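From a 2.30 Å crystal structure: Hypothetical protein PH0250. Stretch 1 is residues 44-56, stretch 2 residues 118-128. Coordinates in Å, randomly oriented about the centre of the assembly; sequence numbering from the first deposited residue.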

# COMPACT_ATOMS: atom_id res chain seq x y z
N VAL F 44 33.66 8.98 -21.91
CA VAL F 44 32.68 8.47 -22.85
C VAL F 44 31.35 8.37 -22.10
O VAL F 44 31.22 7.67 -21.10
CB VAL F 44 33.05 7.09 -23.40
CG1 VAL F 44 31.92 6.57 -24.30
CG2 VAL F 44 34.33 7.18 -24.20
N VAL F 45 30.35 9.09 -22.61
CA VAL F 45 29.03 9.11 -22.00
C VAL F 45 28.02 8.23 -22.74
O VAL F 45 27.91 8.28 -23.96
CB VAL F 45 28.48 10.56 -21.97
CG1 VAL F 45 27.07 10.58 -21.39
CG2 VAL F 45 29.40 11.47 -21.16
N ASP F 46 27.30 7.41 -21.98
CA ASP F 46 26.25 6.58 -22.57
C ASP F 46 24.98 7.37 -22.26
O ASP F 46 24.54 7.45 -21.11
CB ASP F 46 26.21 5.19 -21.92
CG ASP F 46 27.40 4.34 -22.31
OD1 ASP F 46 27.84 4.44 -23.47
OD2 ASP F 46 27.89 3.56 -21.47
N ASP F 47 24.43 7.99 -23.29
CA ASP F 47 23.25 8.83 -23.16
C ASP F 47 21.94 8.10 -23.47
O ASP F 47 21.60 7.86 -24.63
CB ASP F 47 23.43 10.05 -24.06
CG ASP F 47 22.25 10.99 -24.03
OD1 ASP F 47 21.41 10.88 -23.11
OD2 ASP F 47 22.17 11.84 -24.94
N ILE F 48 21.22 7.74 -22.41
CA ILE F 48 19.96 7.04 -22.57
C ILE F 48 18.79 8.02 -22.60
O ILE F 48 18.63 8.84 -21.69
CB ILE F 48 19.71 6.03 -21.42
CG1 ILE F 48 20.87 5.03 -21.34
CG2 ILE F 48 18.41 5.30 -21.65
CD1 ILE F 48 20.87 4.18 -20.07
N LEU F 49 18.00 7.93 -23.66
CA LEU F 49 16.82 8.76 -23.85
C LEU F 49 17.01 10.26 -23.60
O LEU F 49 16.26 10.88 -22.86
CB LEU F 49 15.68 8.22 -22.97
CG LEU F 49 15.17 6.86 -23.46
CD1 LEU F 49 14.29 6.20 -22.41
CD2 LEU F 49 14.41 7.06 -24.78
N ASP F 50 18.03 10.82 -24.25
CA ASP F 50 18.33 12.25 -24.15
C ASP F 50 18.54 12.83 -22.75
O ASP F 50 18.32 14.02 -22.53
CB ASP F 50 17.25 13.08 -24.86
CG ASP F 50 17.14 12.77 -26.34
OD1 ASP F 50 18.18 12.50 -26.98
OD2 ASP F 50 16.01 12.80 -26.87
N THR F 51 18.98 12.00 -21.81
CA THR F 51 19.22 12.49 -20.46
C THR F 51 20.43 13.43 -20.42
O THR F 51 20.48 14.36 -19.62
CB THR F 51 19.43 11.31 -19.48
OG1 THR F 51 18.28 10.45 -19.54
CG2 THR F 51 19.61 11.82 -18.05
N TYR F 52 21.40 13.19 -21.31
CA TYR F 52 22.59 14.04 -21.35
C TYR F 52 22.18 15.47 -21.71
O TYR F 52 22.65 16.43 -21.11
CB TYR F 52 23.60 13.49 -22.36
CG TYR F 52 24.97 14.13 -22.29
CD1 TYR F 52 25.52 14.51 -21.06
CD2 TYR F 52 25.75 14.30 -23.44
CE1 TYR F 52 26.81 15.04 -20.98
CE2 TYR F 52 27.04 14.83 -23.37
CZ TYR F 52 27.56 15.19 -22.14
OH TYR F 52 28.85 15.67 -22.05
N TYR F 53 21.27 15.60 -22.67
CA TYR F 53 20.77 16.91 -23.07
C TYR F 53 20.18 17.64 -21.86
O TYR F 53 20.41 18.84 -21.68
CB TYR F 53 19.69 16.76 -24.16
CG TYR F 53 18.94 18.05 -24.43
CD1 TYR F 53 19.52 19.08 -25.16
CD2 TYR F 53 17.66 18.25 -23.91
CE1 TYR F 53 18.85 20.29 -25.36
CE2 TYR F 53 16.98 19.45 -24.11
CZ TYR F 53 17.58 20.47 -24.83
OH TYR F 53 16.94 21.68 -24.97
N GLU F 54 19.43 16.93 -21.02
CA GLU F 54 18.81 17.54 -19.83
C GLU F 54 19.87 18.01 -18.83
O GLU F 54 19.75 19.10 -18.27
CB GLU F 54 17.85 16.55 -19.16
CG GLU F 54 16.84 15.92 -20.11
CD GLU F 54 15.85 14.98 -19.43
OE1 GLU F 54 16.23 14.29 -18.46
OE2 GLU F 54 14.68 14.92 -19.87
N PHE F 55 20.90 17.19 -18.60
CA PHE F 55 21.98 17.57 -17.68
C PHE F 55 22.71 18.78 -18.24
O PHE F 55 23.03 19.73 -17.53
CB PHE F 55 22.98 16.42 -17.49
CG PHE F 55 22.59 15.44 -16.42
CD1 PHE F 55 21.35 14.82 -16.43
CD2 PHE F 55 23.49 15.11 -15.41
CE1 PHE F 55 21.01 13.88 -15.44
CE2 PHE F 55 23.16 14.19 -14.42
CZ PHE F 55 21.92 13.57 -14.44
N TYR F 56 22.98 18.72 -19.54
CA TYR F 56 23.67 19.79 -20.26
C TYR F 56 22.93 21.12 -20.15
O TYR F 56 23.52 22.14 -19.82
CB TYR F 56 23.81 19.39 -21.73
CG TYR F 56 24.32 20.47 -22.64
CD1 TYR F 56 25.69 20.70 -22.78
CD2 TYR F 56 23.44 21.24 -23.40
CE1 TYR F 56 26.16 21.67 -23.66
CE2 TYR F 56 23.90 22.21 -24.28
CZ TYR F 56 25.26 22.41 -24.40
OH TYR F 56 25.73 23.36 -25.29
N VAL F 118 27.08 6.84 -17.29
CA VAL F 118 25.88 6.33 -17.95
C VAL F 118 24.71 7.09 -17.35
O VAL F 118 24.47 7.03 -16.14
CB VAL F 118 25.69 4.82 -17.68
CG1 VAL F 118 24.44 4.32 -18.39
CG2 VAL F 118 26.92 4.06 -18.17
N LEU F 119 23.97 7.81 -18.19
CA LEU F 119 22.85 8.62 -17.72
C LEU F 119 21.48 8.15 -18.21
O LEU F 119 21.33 7.68 -19.35
CB LEU F 119 23.07 10.07 -18.14
CG LEU F 119 24.46 10.69 -17.95
CD1 LEU F 119 24.47 12.11 -18.53
CD2 LEU F 119 24.83 10.72 -16.47
N GLY F 120 20.48 8.28 -17.34
CA GLY F 120 19.12 7.93 -17.68
C GLY F 120 18.62 6.51 -17.50
O GLY F 120 17.54 6.19 -18.00
N LEU F 121 19.36 5.66 -16.79
CA LEU F 121 18.92 4.27 -16.61
C LEU F 121 17.53 4.12 -15.97
O LEU F 121 16.76 3.22 -16.34
CB LEU F 121 19.92 3.48 -15.77
CG LEU F 121 19.70 1.96 -15.81
CD1 LEU F 121 20.15 1.45 -17.17
CD2 LEU F 121 20.47 1.26 -14.71
N HIS F 122 17.22 4.97 -14.99
CA HIS F 122 15.92 4.91 -14.32
C HIS F 122 14.74 5.04 -15.29
O HIS F 122 13.65 4.54 -15.01
CB HIS F 122 15.82 5.98 -13.24
CG HIS F 122 16.13 7.36 -13.72
ND1 HIS F 122 17.41 7.87 -13.76
CD2 HIS F 122 15.33 8.34 -14.22
CE1 HIS F 122 17.39 9.09 -14.26
NE2 HIS F 122 16.14 9.40 -14.55
N LYS F 123 14.97 5.70 -16.42
CA LYS F 123 13.90 5.87 -17.41
C LYS F 123 13.53 4.52 -18.04
O LYS F 123 12.35 4.21 -18.21
CB LYS F 123 14.32 6.86 -18.51
CG LYS F 123 14.42 8.30 -18.02
CD LYS F 123 14.96 9.22 -19.11
CE LYS F 123 15.13 10.64 -18.59
NZ LYS F 123 15.55 11.60 -19.65
N LEU F 124 14.54 3.72 -18.38
CA LEU F 124 14.30 2.41 -18.98
C LEU F 124 13.52 1.53 -18.02
O LEU F 124 12.68 0.73 -18.44
CB LEU F 124 15.62 1.71 -19.29
CG LEU F 124 16.51 2.30 -20.37
CD1 LEU F 124 17.77 1.43 -20.53
CD2 LEU F 124 15.73 2.38 -21.68
N ILE F 125 13.81 1.70 -16.74
CA ILE F 125 13.16 0.93 -15.71
C ILE F 125 11.73 1.40 -15.46
O ILE F 125 10.82 0.59 -15.31
CB ILE F 125 13.97 1.01 -14.40
CG1 ILE F 125 15.29 0.27 -14.59
CG2 ILE F 125 13.16 0.45 -13.24
CD1 ILE F 125 16.27 0.43 -13.45
N LEU F 126 11.54 2.72 -15.43
CA LEU F 126 10.21 3.28 -15.20
C LEU F 126 9.26 2.85 -16.32
O LEU F 126 8.07 2.65 -16.08
CB LEU F 126 10.28 4.81 -15.15
CG LEU F 126 8.96 5.57 -14.99
CD1 LEU F 126 8.27 5.12 -13.70
CD2 LEU F 126 9.21 7.07 -14.96
N LEU F 127 9.78 2.72 -17.53
CA LEU F 127 8.98 2.34 -18.69
C LEU F 127 8.64 0.86 -18.82
O LEU F 127 7.67 0.50 -19.48
CB LEU F 127 9.68 2.79 -19.97
CG LEU F 127 9.71 4.29 -20.26
CD1 LEU F 127 10.87 4.61 -21.21
CD2 LEU F 127 8.38 4.71 -20.86
N GLY F 128 9.44 -0.01 -18.21
CA GLY F 128 9.18 -1.43 -18.34
C GLY F 128 8.56 -2.15 -17.16
O GLY F 128 8.50 -1.62 -16.04

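Two parallel beta strands pair edge to edge here, and the segments that follow them, a tight turn leading into one helix and a glycine leading into another, are fastened together by a lysine and packed through leucine and isoleucine side chains.

The strand pairing is short. Asp46 lies beside Val118 and Asp47 beside Leu119, with CA atoms 4.6 and 5.5 Å apart. Leu119 serves the neighbouring strand with both of its backbone polar groups: its N donates to Asp46 O at 3.0 Å, nearly straight at 170°, and its O accepts from Ile48 N at 3.1 Å. One residue thus bonds to the two residues flanking its partner Asp47, the usual pattern of a parallel sheet.

Side chains leave the sheet on two faces. On the face of Leu119, that residue fills a pocket built by the other stretch. Its CD1 lies 4.2 Å from Val45 CG1 and 3.6 Å from Tyr52 CD1, and the same methyl sits over one face of the Phe55 ring; its CB lies 3.9 Å from Thr51 CG2. A branched, flexible aliphatic chain suits such a place, since it can fill the space between a strand and the first turns of a helix without needing a polar partner. On the other face, Val118 CG1 meets Ile48 CD1 at 3.9 Å. Ile48 also reaches residues further along the second stretch, with CD1 4.0 Å from Leu121 CD1 and CG2 3.8 Å from Leu124 CG. Both of its branches reach Leu124, and CD1 reaches Val118 and Leu121 as well; a bulky, beta-branched side chain suits a strand residue that packs against several apolar neighbours.

Beyond the strand, a type I' turn runs from Ile48 to Thr51, closed by Thr51 N donating to Ile48 O at 3.2 Å. Asp47 steadies the start of the helix: its OD1 accepts from Tyr52 N at 2.9 Å. Thr51 OG1 donates to Ile48 O at 2.7 Å and also accepts from Lys123 NZ at 3.0 Å, so a single hydroxyl links the turn to the second helix.

Lys123 extends fully, with chi2 to chi4 all t, which carries its ammonium group to the first helix. There NZ forms a salt bridge with Glu54 OE1 at 3.0 Å and a weak hydrogen bond to Leu49 O at 3.4 Å. A long chain with a charged tip fits this role: its methylenes run alongside the turn, with Lys123 CB 4.0 Å from Leu49 CD1, and the charge meets an acidic partner. Leu49 CD1 continues the apolar packing, 4.1 Å from Leu124 CD2 and 4.0 Å from Leu127 CD1.

Gly120 makes the close approach possible. Its CA is only 3.2 Å from Thr51 OG1, and an ideal CB would lie 2.3 Å from that same Thr51 OG1 and 2.6 Å from Ile48 O, both clashes. Its backbone angles, phi 87° and psi 13°, would also jam a CB against the preceding carbonyl oxygen, so glycine is favoured on both counts.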